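Local structure of NAD(P)H-flavin oxidoreductase (Staphylococcus epidermidis ATCC 12228, 3GBH) at residues Y28-E33 with H157-N162. The protein binds flavin mononucleotide and probably catalyses NAD(P)H-dependent reduction of flavin or related substrates. Residues are numbered along the deposited sequence; the frame is centred on the assembly and turned at random.
Sequences YKIPRE and HGYDTN. With FMN (flavin mononucleotide), chain H.
The phenol oxygens of Y28 and Y159 meet in a hydrogen bond, OH to OH 2.6 Å, in which either may be the donor; the length is doubtful because Y28 OH crowds another atom of the model. Y159 OH lies at the edge of the Y28 ring, in its plane. The rings meet at their edges, neither lying over the other, CE1 of Y28 being 3.4 Å from CE1 of Y159, with the planes inclined at 47°. I30 takes one face of Y159: its CD1 sits over the ring centre at 4.0 Å, practically on the normal, a CH-pi contact. CD1 gets there because CG1 stands beside the backbone N (chi1 -63°) and the chain then runs extended. On the opposite face, away from the ring centre, is the carbonyl O of H157. P31, the N-cap of helix 32-42, adds CD near the Y159 hydroxyl, and I38 of that helix also touches Y159. G158, with positive phi, closes the C-terminal end of helix 132-156 in a Schellman motif, just ahead of strand 160-164, whose N162 reaches FMN (ND2 to N1 3.4 Å). If the Y28 hydroxyl is placed correctly, the two buried phenols would each give the other a polar partner, while I30 meets one face of the Y159 ring with apolar carbon.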
# COMPACT_ATOMS: atom_id res chain seq x y z
N TYR B 28 7.94 24.33 -33.87
CA TYR B 28 7.71 22.91 -33.75
C TYR B 28 6.28 22.62 -34.16
O TYR B 28 5.35 23.23 -33.62
CB TYR B 28 7.93 22.44 -32.32
CG TYR B 28 7.74 20.98 -32.23
CD1 TYR B 28 6.49 20.46 -31.97
CD2 TYR B 28 8.78 20.11 -32.51
CE1 TYR B 28 6.28 19.11 -31.97
CE2 TYR B 28 8.58 18.74 -32.49
CZ TYR B 28 7.32 18.24 -32.22
OH TYR B 28 7.06 16.89 -32.20
N LYS B 29 6.09 21.70 -35.10
CA LYS B 29 4.77 21.26 -35.48
C LYS B 29 4.64 19.74 -35.26
O LYS B 29 5.57 18.97 -35.54
CB LYS B 29 4.44 21.64 -36.92
CG LYS B 29 4.52 23.16 -37.24
CD LYS B 29 3.53 24.03 -36.42
CE LYS B 29 3.87 25.54 -36.52
NZ LYS B 29 3.08 26.36 -35.56
N ILE B 30 3.50 19.34 -34.74
CA ILE B 30 3.21 17.96 -34.38
C ILE B 30 2.85 17.17 -35.63
O ILE B 30 1.93 17.54 -36.33
CB ILE B 30 2.08 17.89 -33.36
CG1 ILE B 30 2.51 18.59 -32.05
CG2 ILE B 30 1.68 16.45 -33.08
CD1 ILE B 30 1.41 18.74 -31.04
N PRO B 31 3.55 16.06 -35.91
CA PRO B 31 3.18 15.29 -37.11
C PRO B 31 1.77 14.75 -37.02
O PRO B 31 1.30 14.47 -35.92
CB PRO B 31 4.22 14.15 -37.14
CG PRO B 31 5.30 14.56 -36.18
CD PRO B 31 4.65 15.43 -35.16
N ARG B 32 1.07 14.60 -38.14
CA ARG B 32 -0.32 14.09 -38.08
C ARG B 32 -0.49 12.74 -37.44
O ARG B 32 -1.43 12.55 -36.70
CB ARG B 32 -1.02 14.07 -39.44
CG ARG B 32 -1.54 15.44 -39.75
CD ARG B 32 -2.60 15.49 -40.83
NE ARG B 32 -2.81 16.88 -41.25
CZ ARG B 32 -3.69 17.24 -42.17
NH1 ARG B 32 -4.42 16.33 -42.80
NH2 ARG B 32 -3.82 18.52 -42.47
N GLU B 33 0.45 11.83 -37.69
CA GLU B 33 0.41 10.46 -37.14
C GLU B 33 0.34 10.56 -35.63
O GLU B 33 -0.43 9.87 -34.97
CB GLU B 33 1.65 9.64 -37.60
CG GLU B 33 1.55 8.09 -37.45
CD GLU B 33 2.83 7.32 -37.95
OE1 GLU B 33 3.64 7.91 -38.74
OE2 GLU B 33 3.02 6.13 -37.57
N HIS B 157 3.17 11.82 -24.50
CA HIS B 157 3.93 11.94 -25.76
C HIS B 157 5.02 12.99 -25.71
O HIS B 157 5.76 13.14 -26.68
CB HIS B 157 2.99 12.28 -26.92
CG HIS B 157 2.22 11.11 -27.42
ND1 HIS B 157 2.37 10.62 -28.70
CD2 HIS B 157 1.26 10.36 -26.83
CE1 HIS B 157 1.54 9.60 -28.87
NE2 HIS B 157 0.86 9.42 -27.75
N GLY B 158 5.11 13.71 -24.61
CA GLY B 158 6.21 14.68 -24.43
C GLY B 158 5.76 16.12 -24.73
O GLY B 158 6.56 17.05 -24.67
N TYR B 159 4.48 16.28 -25.03
CA TYR B 159 3.91 17.61 -25.35
C TYR B 159 3.33 18.24 -24.09
O TYR B 159 3.25 17.60 -23.04
CB TYR B 159 2.83 17.48 -26.44
CG TYR B 159 3.40 16.94 -27.72
CD1 TYR B 159 4.46 17.58 -28.33
CD2 TYR B 159 2.90 15.79 -28.30
CE1 TYR B 159 5.02 17.09 -29.48
CE2 TYR B 159 3.45 15.29 -29.48
CZ TYR B 159 4.51 15.95 -30.07
OH TYR B 159 5.11 15.48 -31.25
N ASP B 160 2.98 19.52 -24.19
CA ASP B 160 2.27 20.21 -23.14
C ASP B 160 1.05 20.88 -23.70
O ASP B 160 0.93 21.07 -24.91
CB ASP B 160 3.18 21.20 -22.46
CG ASP B 160 4.14 20.51 -21.49
OD1 ASP B 160 3.67 20.11 -20.39
OD2 ASP B 160 5.34 20.33 -21.83
N THR B 161 0.13 21.22 -22.80
CA THR B 161 -1.12 21.84 -23.16
C THR B 161 -1.49 22.97 -22.21
O THR B 161 -0.89 23.13 -21.14
CB THR B 161 -2.28 20.83 -23.13
OG1 THR B 161 -2.38 20.25 -21.83
CG2 THR B 161 -2.10 19.75 -24.21
N ASN B 162 -2.51 23.73 -22.63
CA ASN B 162 -3.13 24.79 -21.81
C ASN B 162 -4.60 24.77 -22.14
O ASN B 162 -5.00 25.12 -23.29
CB ASN B 162 -2.51 26.15 -22.11
CG ASN B 162 -3.14 27.32 -21.31
OD1 ASN B 162 -3.05 28.45 -21.74
ND2 ASN B 162 -3.73 27.06 -20.14
N1 FMN H . -5.53 29.57 -18.80
C2 FMN H . -5.31 30.67 -19.61
O2 FMN H . -4.19 31.16 -19.73
N3 FMN H . -6.37 31.22 -20.28
C4 FMN H . -7.66 30.69 -20.17
O4 FMN H . -8.59 31.22 -20.79
C4A FMN H . -7.87 29.60 -19.34
N5 FMN H . -9.14 29.06 -19.17
C5A FMN H . -9.28 27.80 -18.62
C6 FMN H . -10.49 27.09 -18.76
C7 FMN H . -10.63 25.83 -18.22
C7M FMN H . -11.93 25.08 -18.37
C8 FMN H . -9.57 25.26 -17.51
C8M FMN H . -9.64 23.90 -16.89
C9 FMN H . -8.38 25.97 -17.37
C9A FMN H . -8.21 27.24 -17.92
N10 FMN H . -7.00 27.95 -17.80
C10 FMN H . -6.80 29.04 -18.64
C1' FMN H . -5.80 27.32 -17.12
C2' FMN H . -6.03 27.42 -15.61
O2' FMN H . -5.77 28.73 -15.14
C3' FMN H . -5.14 26.39 -14.91
O3' FMN H . -5.55 25.10 -15.27
C4' FMN H . -5.12 26.51 -13.39
O4' FMN H . -4.55 27.76 -13.02
C5' FMN H . -4.34 25.35 -12.77
O5' FMN H . -2.99 25.39 -13.23
P FMN H . -2.36 24.12 -13.97
O1P FMN H . -0.93 24.39 -14.31
O2P FMN H . -3.21 23.84 -15.18
O3P FMN H . -2.44 22.91 -13.07